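Local coordinates for DUF7790 domain-containing protein (Leptospira interrogans serogroup Icterohaemorrhagiae serovar copenhageni, PDB 6ULO) that is of unknown function but is probably membrane-anchored and probably carries a Rossmann-like domain, with a mixed sheet flanked by helices, at residues L105-S110 with E114-L119; R118-E123 with K155-N160; F230-E235 with S284-W289; I221-A226 with Q234-S239. All coordinates share one frame; numbering follows the deposited sequence. Where two conformers were deposited one is given.

Interaction 1: L105-S110 with E114-L119; sequences LFLQKS and EDFIRL
Each of two phenyl rings takes a leucine over one face: F106 receives L119, and F116 receives L107. L119 CB lies 4.0 Å from the centroid of the F106 ring and only 16° off its normal, a CH-pi contact, while L119 CD1 comes within 3.8 Å of F106 CD1. On the F116 ring, L107 CD2 stands 4.1 Å from the centroid in a second CH-pi contact. F116 can present that face because its CG is anti to the backbone N (chi1 172°), and its CD1 also meets F106 CB obliquely at 3.9 Å. These pairs close a helical hairpin, in which the segments 105-109 and 114-119, on helices 94-109 and 113-120, run roughly antiparallel, at 140°. S110, the first residue past the first helix, suits the tight reversal: its small side chain lets its CB approach D115 CB to 3.6 Å. Its hydroxyl turns back on its own helix, S110 OG donating to F106 O at 2.8 Å, and its OG is covered by L119 CD1 at 3.4 Å. D115 packs its CB on S110 and sends its carboxylate to the backbone N of K112. Y179 of helix 176-187 touches both L107 and F116. The chemistry implies an apolar joint whose one buried hydroxyl is paid for locally by a carbonyl, while the charged groups sit at the more exposed side.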
# COMPACT_ATOMS: atom_id res chain seq x y z
N LEU A 105 -9.03 -10.01 -8.02
CA LEU A 105 -10.02 -10.89 -8.65
C LEU A 105 -11.30 -10.91 -7.84
O LEU A 105 -12.41 -10.80 -8.39
CB LEU A 105 -9.42 -12.28 -8.78
CG LEU A 105 -10.34 -13.39 -9.27
CD1 LEU A 105 -10.86 -13.16 -10.70
CD2 LEU A 105 -9.59 -14.75 -9.17
N PHE A 106 -11.17 -11.03 -6.50
CA PHE A 106 -12.38 -11.06 -5.66
C PHE A 106 -13.13 -9.73 -5.74
O PHE A 106 -14.36 -9.73 -5.81
CB PHE A 106 -12.04 -11.37 -4.22
CG PHE A 106 -11.54 -12.76 -3.95
CD1 PHE A 106 -11.55 -13.76 -4.91
CD2 PHE A 106 -11.05 -13.06 -2.66
CE1 PHE A 106 -11.09 -15.03 -4.61
CE2 PHE A 106 -10.59 -14.32 -2.34
CZ PHE A 106 -10.62 -15.32 -3.33
N LEU A 107 -12.43 -8.60 -5.76
CA LEU A 107 -13.09 -7.31 -5.92
C LEU A 107 -13.86 -7.25 -7.23
O LEU A 107 -15.02 -6.81 -7.25
CB LEU A 107 -12.07 -6.17 -5.89
CG LEU A 107 -11.46 -5.87 -4.52
CD1 LEU A 107 -10.21 -4.99 -4.70
CD2 LEU A 107 -12.51 -5.16 -3.63
N GLN A 108 -13.23 -7.67 -8.33
CA GLN A 108 -13.91 -7.66 -9.62
C GLN A 108 -15.22 -8.42 -9.59
O GLN A 108 -16.20 -7.99 -10.19
CB GLN A 108 -12.99 -8.23 -10.71
CG GLN A 108 -11.81 -7.30 -11.01
CD GLN A 108 -10.77 -7.95 -11.87
OE1 GLN A 108 -10.70 -9.18 -11.95
NE2 GLN A 108 -9.94 -7.13 -12.50
N LYS A 109 -15.26 -9.55 -8.89
CA LYS A 109 -16.43 -10.41 -8.91
C LYS A 109 -17.43 -10.10 -7.81
O LYS A 109 -18.52 -10.65 -7.83
CB LYS A 109 -15.98 -11.87 -8.80
CG LYS A 109 -15.13 -12.32 -9.99
CD LYS A 109 -15.87 -12.18 -11.30
CE LYS A 109 -15.02 -12.77 -12.41
NZ LYS A 109 -15.73 -12.74 -13.69
N SER A 110 -17.10 -9.25 -6.84
CA SER A 110 -17.91 -9.06 -5.63
C SER A 110 -18.65 -7.73 -5.73
O SER A 110 -18.06 -6.66 -5.52
CB SER A 110 -17.01 -9.10 -4.39
OG SER A 110 -16.49 -10.40 -4.18
N GLU A 114 -19.87 -6.92 1.33
CA GLU A 114 -20.10 -8.17 2.04
C GLU A 114 -19.69 -9.37 1.20
O GLU A 114 -19.27 -10.40 1.75
CB GLU A 114 -21.58 -8.28 2.36
CG GLU A 114 -22.02 -7.34 3.43
CD GLU A 114 -22.30 -5.92 2.94
OE1 GLU A 114 -22.47 -5.69 1.72
OE2 GLU A 114 -22.36 -5.00 3.80
N ASP A 115 -19.84 -9.28 -0.14
CA ASP A 115 -19.45 -10.37 -1.02
C ASP A 115 -17.94 -10.55 -1.01
O ASP A 115 -17.43 -11.67 -1.03
CB ASP A 115 -19.93 -10.11 -2.46
CG ASP A 115 -21.41 -9.92 -2.56
OD1 ASP A 115 -22.14 -10.71 -1.94
OD2 ASP A 115 -21.86 -8.98 -3.25
N PHE A 116 -17.20 -9.45 -0.98
CA PHE A 116 -15.75 -9.53 -0.92
C PHE A 116 -15.28 -10.16 0.37
O PHE A 116 -14.42 -11.05 0.37
CB PHE A 116 -15.19 -8.12 -1.07
CG PHE A 116 -13.70 -8.03 -0.84
CD1 PHE A 116 -12.78 -8.43 -1.81
CD2 PHE A 116 -13.21 -7.52 0.37
CE1 PHE A 116 -11.41 -8.32 -1.58
CE2 PHE A 116 -11.84 -7.43 0.61
CZ PHE A 116 -10.96 -7.85 -0.37
N ILE A 117 -15.80 -9.68 1.51
CA ILE A 117 -15.45 -10.26 2.79
C ILE A 117 -15.79 -11.74 2.80
O ILE A 117 -15.02 -12.56 3.30
CB ILE A 117 -16.13 -9.50 3.94
CG1 ILE A 117 -15.67 -8.03 3.93
CG2 ILE A 117 -15.86 -10.18 5.30
CD1 ILE A 117 -14.16 -7.82 4.23
N ARG A 118 -16.94 -12.10 2.21
CA ARG A 118 -17.36 -13.49 2.21
C ARG A 118 -16.40 -14.39 1.43
O ARG A 118 -16.08 -15.50 1.87
CB ARG A 118 -18.77 -13.58 1.64
CG ARG A 118 -19.40 -14.94 1.79
CD ARG A 118 -20.83 -14.93 1.25
NE ARG A 118 -20.92 -14.21 -0.01
CZ ARG A 118 -20.66 -14.75 -1.20
NH1 ARG A 118 -20.26 -16.01 -1.29
NH2 ARG A 118 -20.80 -14.01 -2.29
N LEU A 119 -15.93 -13.95 0.24
CA LEU A 119 -15.02 -14.79 -0.54
C LEU A 119 -13.73 -15.06 0.22
O LEU A 119 -13.19 -16.17 0.14
CB LEU A 119 -14.67 -14.17 -1.90
CG LEU A 119 -15.79 -14.21 -2.94
CD1 LEU A 119 -15.24 -13.55 -4.20
CD2 LEU A 119 -16.31 -15.65 -3.23
O HOH W 1 -21.20 -10.42 -6.10

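Interaction 2: R118-E123 with K155-N160; sequences RLWGKE and KRHKTN
H157 NE2 is hydrogen-bonded to E73 OE2, and the adjacent CE1 of the same imidazole meets W120. The approach is edge-on for the histidine: W120 CB lies near the imidazole plane, 3.8 Å from H157 CE1, and W120 CD1 follows at 3.9 Å from the same CE1. Relative to the indole, CE1 arrives obliquely. The imidazole and the five-membered ring of W120 have centroids 5.6 Å apart and planes at 67°, a pairing that is neither a stack nor a T-shaped contact. H157 is brought there by a chi1 of -76°, which sets CG beside the backbone N, while the two side chains cross at about a right angle. The contact joins the end of helix 113-120 to the long helix 139-166. W120 is the last residue of the former before G121 leaves helical geometry, and its carbonyl O is taken up by R154 NE. A large indole suits this junction because it reaches several neighbours at once: Y146 meets it with nearly parallel planes, F106 edge-to-face, and NE1 is bonded to T103 OG1. The polar nitrogens H157 NE2 and W120 NE1 therefore find partners away from their mutual contact, which implies that the two side chains touch through carbon, H157 CE1 against W120 CB and CD1, by dispersion, while separate hydrogen bonds fix how each is turned.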
# COMPACT_ATOMS: atom_id res chain seq x y z
N ARG A 118 -16.94 -12.10 2.21
CA ARG A 118 -17.36 -13.49 2.21
C ARG A 118 -16.40 -14.39 1.43
O ARG A 118 -16.08 -15.50 1.87
CB ARG A 118 -18.77 -13.58 1.64
CG ARG A 118 -19.40 -14.94 1.79
CD ARG A 118 -20.83 -14.93 1.25
NE ARG A 118 -20.92 -14.21 -0.01
CZ ARG A 118 -20.66 -14.75 -1.20
NH1 ARG A 118 -20.26 -16.01 -1.29
NH2 ARG A 118 -20.80 -14.01 -2.29
N LEU A 119 -15.93 -13.95 0.24
CA LEU A 119 -15.02 -14.79 -0.54
C LEU A 119 -13.73 -15.06 0.22
O LEU A 119 -13.19 -16.17 0.14
CB LEU A 119 -14.67 -14.17 -1.90
CG LEU A 119 -15.79 -14.21 -2.94
CD1 LEU A 119 -15.24 -13.55 -4.20
CD2 LEU A 119 -16.31 -15.65 -3.23
N TRP A 120 -13.20 -14.07 0.94
CA TRP A 120 -12.01 -14.32 1.75
C TRP A 120 -12.32 -15.11 3.01
O TRP A 120 -11.40 -15.67 3.61
CB TRP A 120 -11.33 -13.00 2.14
CG TRP A 120 -10.24 -12.55 1.19
CD1 TRP A 120 -10.15 -11.36 0.50
CD2 TRP A 120 -9.04 -13.27 0.88
NE1 TRP A 120 -8.97 -11.31 -0.21
CE2 TRP A 120 -8.28 -12.47 -0.01
CE3 TRP A 120 -8.54 -14.51 1.27
CZ2 TRP A 120 -7.04 -12.87 -0.51
CZ3 TRP A 120 -7.30 -14.92 0.76
CH2 TRP A 120 -6.57 -14.10 -0.12
N GLY A 121 -13.61 -15.22 3.37
CA GLY A 121 -14.03 -15.82 4.61
C GLY A 121 -14.31 -17.29 4.48
O GLY A 121 -14.35 -17.86 3.40
N LYS A 122 -14.54 -17.91 5.64
CA LYS A 122 -14.85 -19.34 5.66
C LYS A 122 -16.11 -19.64 4.84
O LYS A 122 -16.17 -20.65 4.12
CB LYS A 122 -15.04 -19.77 7.11
N GLU A 123 -17.12 -18.77 4.92
CA GLU A 123 -18.38 -18.99 4.22
C GLU A 123 -18.19 -19.09 2.72
O GLU A 123 -18.82 -19.93 2.06
CB GLU A 123 -19.38 -17.87 4.54
CG GLU A 123 -20.65 -17.92 3.68
CD GLU A 123 -21.59 -16.76 3.92
OE1 GLU A 123 -21.18 -15.76 4.55
OE2 GLU A 123 -22.75 -16.84 3.44
N LYS A 155 -9.00 -12.78 10.15
CA LYS A 155 -8.83 -12.13 11.45
C LYS A 155 -8.71 -10.62 11.26
O LYS A 155 -9.32 -9.84 12.02
CB LYS A 155 -7.62 -12.73 12.16
CG LYS A 155 -7.22 -12.07 13.44
CD LYS A 155 -6.09 -12.87 14.07
CE LYS A 155 -5.58 -12.24 15.34
NZ LYS A 155 -4.39 -12.97 15.89
N ARG A 156 -7.93 -10.19 10.27
CA ARG A 156 -7.77 -8.77 10.03
C ARG A 156 -9.06 -8.11 9.56
O ARG A 156 -9.35 -6.97 9.97
CB ARG A 156 -6.63 -8.58 9.03
CG ARG A 156 -6.42 -7.15 8.61
CD ARG A 156 -5.84 -6.33 9.75
NE ARG A 156 -5.54 -4.98 9.32
CZ ARG A 156 -5.12 -4.00 10.11
NH1 ARG A 156 -4.93 -4.22 11.42
NH2 ARG A 156 -4.94 -2.78 9.60
N HIS A 157 -9.86 -8.79 8.74
CA HIS A 157 -11.15 -8.22 8.37
C HIS A 157 -12.03 -8.00 9.60
O HIS A 157 -12.70 -6.96 9.70
CB HIS A 157 -11.87 -9.14 7.38
CG HIS A 157 -11.31 -9.08 5.99
ND1 HIS A 157 -11.54 -10.04 5.03
CD2 HIS A 157 -10.50 -8.15 5.41
CE1 HIS A 157 -10.91 -9.69 3.91
NE2 HIS A 157 -10.27 -8.55 4.12
N LYS A 158 -12.06 -8.95 10.53
CA LYS A 158 -12.90 -8.79 11.72
C LYS A 158 -12.40 -7.66 12.61
O LYS A 158 -13.19 -6.91 13.17
CB LYS A 158 -12.97 -10.10 12.49
CG LYS A 158 -13.58 -11.20 11.64
CD LYS A 158 -13.45 -12.57 12.29
CE LYS A 158 -13.86 -13.67 11.29
NZ LYS A 158 -15.25 -13.49 10.81
N THR A 159 -11.07 -7.51 12.71
CA THR A 159 -10.48 -6.39 13.43
C THR A 159 -10.82 -5.07 12.76
O THR A 159 -11.15 -4.09 13.44
CB THR A 159 -8.98 -6.60 13.51
OG1 THR A 159 -8.75 -7.69 14.41
CG2 THR A 159 -8.27 -5.34 14.01
N ASN A 160 -10.72 -5.00 11.41
CA ASN A 160 -11.03 -3.76 10.73
C ASN A 160 -12.47 -3.33 10.96
O ASN A 160 -12.74 -2.14 11.08
CB ASN A 160 -10.75 -3.87 9.22
CG ASN A 160 -9.28 -3.80 8.90
OD1 ASN A 160 -8.46 -3.46 9.73
ND2 ASN A 160 -8.94 -4.16 7.68

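Interaction 3: F230-E235 with S284-W289; sequences FAYPQE and SNFQKW
F286 meets Y232 across the contact, just after N285, whose amide is spent on the protein around it: OD1 bonds to Q281 NE2 and ND2 to K320 O. F286 reaches out with CG anti to its backbone N (chi1 -173°), and the far rim of its ring, CE1 and CZ, carries the contact. The edge of F286 points toward the face of Y232 in an offset edge-to-face pair, with ring centroids 5.5 Å apart and planes at 71°. F286 CE1 lies 3.7 Å from Y232 CZ and 3.4 Å from Y232 OH, the hydroxyl sitting near the F286 plane. A tyrosine fits here because its ring supplies the face while its OH bonds to E227 OE2. R253 adds a cation-pi contact to the F286 ring. Helix 283-291 directly follows strand 277-282 of the mixed sheet, so the pair fastens this beta-alpha unit to the segment leading into helix 234-241, where P233 holds the N-cap position. After F286, Q287 NE2 bonds to I240 O, a direct tie to helix 234-241. W289 directs its indole away from Y232, with NE1 bonded to K320 O and its side chain touching V302, which Y232 also touches.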
# COMPACT_ATOMS: atom_id res chain seq x y z
N PHE A 230 16.44 -0.70 7.25
CA PHE A 230 17.63 -0.33 6.46
C PHE A 230 17.98 1.14 6.65
O PHE A 230 17.12 1.98 6.84
CB PHE A 230 17.45 -0.64 4.96
CG PHE A 230 16.20 -0.04 4.32
CD1 PHE A 230 16.18 1.28 3.87
CD2 PHE A 230 15.06 -0.82 4.14
CE1 PHE A 230 15.04 1.79 3.24
CE2 PHE A 230 13.94 -0.32 3.53
CZ PHE A 230 13.93 0.99 3.08
N ALA A 231 19.28 1.42 6.54
CA ALA A 231 19.72 2.77 6.24
C ALA A 231 19.55 2.98 4.74
O ALA A 231 19.77 2.06 3.95
CB ALA A 231 21.18 2.97 6.66
N TYR A 232 19.15 4.17 4.34
CA TYR A 232 18.84 4.40 2.92
C TYR A 232 20.06 4.16 2.04
O TYR A 232 21.07 4.85 2.21
CB TYR A 232 18.40 5.83 2.73
CG TYR A 232 17.15 6.20 3.51
CD1 TYR A 232 15.95 5.53 3.28
CD2 TYR A 232 17.17 7.20 4.48
CE1 TYR A 232 14.80 5.85 3.97
CE2 TYR A 232 16.02 7.53 5.17
CZ TYR A 232 14.83 6.85 4.92
OH TYR A 232 13.71 7.22 5.63
N PRO A 233 20.00 3.24 1.08
CA PRO A 233 21.11 3.04 0.15
C PRO A 233 20.89 3.85 -1.14
O PRO A 233 19.81 4.39 -1.40
CB PRO A 233 21.03 1.54 -0.15
CG PRO A 233 19.53 1.31 -0.19
CD PRO A 233 18.96 2.20 0.93
N GLN A 234 21.94 3.86 -1.97
CA GLN A 234 21.92 4.68 -3.18
C GLN A 234 20.77 4.35 -4.12
O GLN A 234 20.15 5.26 -4.69
CB GLN A 234 23.25 4.52 -3.89
CG GLN A 234 23.46 5.53 -4.98
CD GLN A 234 23.48 6.93 -4.44
OE1 GLN A 234 24.19 7.22 -3.47
NE2 GLN A 234 22.68 7.80 -5.03
N GLU A 235 20.47 3.07 -4.34
CA GLU A 235 19.43 2.75 -5.31
C GLU A 235 18.07 3.28 -4.87
O GLU A 235 17.29 3.74 -5.69
CB GLU A 235 19.36 1.26 -5.61
CG GLU A 235 20.48 0.72 -6.53
CD GLU A 235 20.53 1.29 -8.00
OE1 GLU A 235 19.53 1.83 -8.55
OE2 GLU A 235 21.61 1.18 -8.63
N SER A 284 8.39 15.60 -1.72
CA SER A 284 9.43 16.58 -2.05
C SER A 284 10.37 16.81 -0.86
O SER A 284 11.59 16.96 -1.04
CB SER A 284 8.80 17.90 -2.47
OG SER A 284 8.05 18.44 -1.40
N ASN A 285 9.80 16.89 0.35
CA ASN A 285 10.62 17.04 1.55
C ASN A 285 11.50 15.80 1.75
O ASN A 285 12.70 15.92 2.01
CB ASN A 285 9.69 17.28 2.75
CG ASN A 285 10.45 17.44 4.08
OD1 ASN A 285 10.95 16.46 4.62
ND2 ASN A 285 10.51 18.67 4.61
N PHE A 286 10.93 14.62 1.57
CA PHE A 286 11.70 13.39 1.71
C PHE A 286 12.85 13.35 0.71
O PHE A 286 13.94 12.91 1.05
CB PHE A 286 10.75 12.21 1.53
CG PHE A 286 11.36 10.85 1.81
CD1 PHE A 286 12.17 10.65 2.93
CD2 PHE A 286 11.05 9.77 0.99
CE1 PHE A 286 12.67 9.38 3.22
CE2 PHE A 286 11.55 8.49 1.28
CZ PHE A 286 12.35 8.29 2.41
N GLN A 287 12.63 13.83 -0.51
CA GLN A 287 13.69 13.87 -1.51
C GLN A 287 14.85 14.76 -1.07
O GLN A 287 16.01 14.42 -1.32
CB GLN A 287 13.13 14.34 -2.86
CG GLN A 287 12.21 13.29 -3.50
CD GLN A 287 11.45 13.86 -4.69
OE1 GLN A 287 11.23 15.06 -4.75
NE2 GLN A 287 11.07 13.02 -5.64
N LYS A 288 14.57 15.85 -0.34
CA LYS A 288 15.64 16.65 0.26
C LYS A 288 16.44 15.83 1.27
O LYS A 288 17.67 15.85 1.27
CB LYS A 288 15.08 17.90 0.94
CG LYS A 288 14.34 18.88 0.06
CD LYS A 288 13.77 20.03 0.92
CE LYS A 288 13.18 21.14 0.08
NZ LYS A 288 14.20 21.84 -0.76
N TRP A 289 15.75 15.13 2.18
CA TRP A 289 16.48 14.32 3.15
C TRP A 289 17.35 13.28 2.47
O TRP A 289 18.50 13.08 2.84
CB TRP A 289 15.50 13.66 4.14
CG TRP A 289 14.94 14.66 5.10
CD1 TRP A 289 13.78 15.38 4.97
CD2 TRP A 289 15.50 15.01 6.37
NE1 TRP A 289 13.61 16.20 6.08
CE2 TRP A 289 14.64 15.98 6.94
CE3 TRP A 289 16.65 14.62 7.07
CZ2 TRP A 289 14.91 16.55 8.17
CZ3 TRP A 289 16.90 15.20 8.29
CH2 TRP A 289 16.03 16.14 8.83

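Interaction 4: I221-A226 with Q234-S239; sequences IYFSNA and QEFKNS
F223 and F236 come from opposite directions and meet through the outer atoms of their rings, the tightly packed part of the contact. Their CZ atoms, F223 CZ and F236 CZ, are 3.8 Å apart, and F223 CE1 lies 4.0 Å from F236 CE1. F223 CZ sits near the plane of the F236 ring, at its edge, whereas F236 approaches the F223 ring obliquely. With planes at 52° and centroids 5.6 Å apart, the pair is neither a stack nor a T-shaped contact. F236 spans the distance from its helix by setting CG anti to the backbone N (chi1 177°). Long aromatic side chains suit the place, since F223 CA and F236 CA are 12.1 Å apart and the rings must span the gap. Around the rings the packing continues: Y232 lies nearly parallel to F236, L290 touches F236, and V251 and L198 touch F223. F223 itself opens a type II' turn at the end of strand 218-222, closed by A226 N bonding to F223 O, with S224 at the positive phi usually given to glycine. The far side of helix 234-241 is quite different, with Q234 and N238 exposed. There Q234 NE2 donates to N238 OD1 at 3.1 Å; N238 OD1 lies in the amide plane of Q234, while the donor NE2 stands above the N238 carbonyl plane. The chemistry implies a helix with two characters: F236 meets the turn following strand 218-222 through apolar ring contact, with no hydrogen bond between the segments, while Q234 and N238, exposed in the molecule, bond to each other.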
# COMPACT_ATOMS: atom_id res chain seq x y z
N ILE A 221 3.13 7.58 -1.51
CA ILE A 221 3.92 6.36 -1.43
C ILE A 221 3.89 5.85 0.01
O ILE A 221 4.19 6.60 0.95
CB ILE A 221 5.34 6.53 -2.02
CG1 ILE A 221 6.03 5.17 -2.08
CG2 ILE A 221 6.18 7.58 -1.27
CD1 ILE A 221 7.22 5.15 -3.01
N TYR A 222 3.47 4.60 0.19
CA TYR A 222 3.32 3.99 1.51
C TYR A 222 4.41 2.95 1.72
O TYR A 222 4.56 2.01 0.92
CB TYR A 222 1.93 3.35 1.62
CG TYR A 222 1.76 2.41 2.81
CD1 TYR A 222 1.48 2.90 4.11
CD2 TYR A 222 1.88 1.04 2.65
CE1 TYR A 222 1.30 2.02 5.18
CE2 TYR A 222 1.68 0.16 3.73
CZ TYR A 222 1.41 0.66 4.98
OH TYR A 222 1.25 -0.21 6.01
N PHE A 223 5.18 3.11 2.80
CA PHE A 223 6.28 2.22 3.14
C PHE A 223 5.99 1.30 4.32
O PHE A 223 6.86 0.54 4.69
CB PHE A 223 7.54 3.01 3.49
CG PHE A 223 8.08 3.83 2.35
CD1 PHE A 223 8.34 3.26 1.10
CD2 PHE A 223 8.34 5.20 2.52
CE1 PHE A 223 8.88 4.04 0.06
CE2 PHE A 223 8.89 5.97 1.48
CZ PHE A 223 9.15 5.39 0.27
N SER A 224 4.82 1.42 4.97
CA SER A 224 4.63 0.74 6.25
C SER A 224 5.81 1.09 7.15
O SER A 224 6.26 2.23 7.10
CB SER A 224 4.40 -0.77 6.02
OG SER A 224 4.13 -1.43 7.25
N ASN A 225 6.34 0.13 7.90
CA ASN A 225 7.56 0.37 8.66
C ASN A 225 8.77 -0.25 7.99
O ASN A 225 9.78 -0.54 8.66
CB ASN A 225 7.43 -0.08 10.13
CG ASN A 225 7.43 -1.58 10.28
OD1 ASN A 225 6.81 -2.29 9.46
ND2 ASN A 225 8.09 -2.10 11.33
N ALA A 226 8.71 -0.45 6.66
CA ALA A 226 9.81 -1.11 5.97
C ALA A 226 11.14 -0.39 6.15
O ALA A 226 12.18 -1.05 6.20
CB ALA A 226 9.49 -1.23 4.48
N GLN A 234 21.94 3.86 -1.97
CA GLN A 234 21.92 4.68 -3.18
C GLN A 234 20.77 4.35 -4.12
O GLN A 234 20.15 5.26 -4.69
CB GLN A 234 23.25 4.52 -3.89
CG GLN A 234 23.46 5.53 -4.98
CD GLN A 234 23.48 6.93 -4.44
OE1 GLN A 234 24.19 7.22 -3.47
NE2 GLN A 234 22.68 7.80 -5.03
N GLU A 235 20.47 3.07 -4.34
CA GLU A 235 19.43 2.75 -5.31
C GLU A 235 18.07 3.28 -4.87
O GLU A 235 17.29 3.74 -5.69
CB GLU A 235 19.36 1.26 -5.61
CG GLU A 235 20.48 0.72 -6.53
CD GLU A 235 20.53 1.29 -8.00
OE1 GLU A 235 19.53 1.83 -8.55
OE2 GLU A 235 21.61 1.18 -8.63
N PHE A 236 17.80 3.26 -3.56
CA PHE A 236 16.55 3.79 -3.05
C PHE A 236 16.53 5.31 -3.16
O PHE A 236 15.51 5.90 -3.55
CB PHE A 236 16.38 3.35 -1.59
CG PHE A 236 15.16 3.90 -0.91
CD1 PHE A 236 13.97 3.20 -0.94
CD2 PHE A 236 15.21 5.06 -0.17
CE1 PHE A 236 12.83 3.69 -0.28
CE2 PHE A 236 14.09 5.56 0.49
CZ PHE A 236 12.89 4.88 0.43
N LYS A 237 17.66 5.96 -2.87
CA LYS A 237 17.71 7.40 -3.06
C LYS A 237 17.40 7.76 -4.51
O LYS A 237 16.59 8.65 -4.78
CB LYS A 237 19.09 7.92 -2.67
CG LYS A 237 19.43 7.78 -1.20
CD LYS A 237 20.89 8.17 -0.94
CE LYS A 237 21.18 8.19 0.53
NZ LYS A 237 22.58 8.62 0.76
N ASN A 238 18.05 7.08 -5.46
CA ASN A 238 17.83 7.38 -6.87
C ASN A 238 16.38 7.14 -7.26
O ASN A 238 15.79 7.94 -8.00
CB ASN A 238 18.72 6.51 -7.75
CG ASN A 238 20.15 6.92 -7.69
OD1 ASN A 238 20.51 7.98 -7.17
ND2 ASN A 238 20.99 6.07 -8.24
N SER A 239 15.79 6.04 -6.80
CA SER A 239 14.43 5.76 -7.25
C SER A 239 13.43 6.77 -6.67
O SER A 239 12.52 7.20 -7.38
CB SER A 239 14.01 4.31 -6.99
OG SER A 239 14.04 4.03 -5.62

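In the fold
The four contacts form two clusters on opposite sides of the chain's centre. Interactions 1 and 2 come first along the chain, share helix 113-120 and lie with centres 11 Å apart; they touch through F106, W120, I117, F116 and H157. Interactions 4 and 3 come later, share helix 234-241 and have centres 7 Å apart, touching through F223, F236 and F286 beside the mixed sheet, consistent with a Rossmann-like domain. The centres of interactions 1 and 3 are about 38 Å apart. None of these contacts touches one of the other cluster; the nearest atoms of interactions 2 and 4 are about 8 Å apart. In each cluster the two contacts pack on each other, largely through aromatic rings.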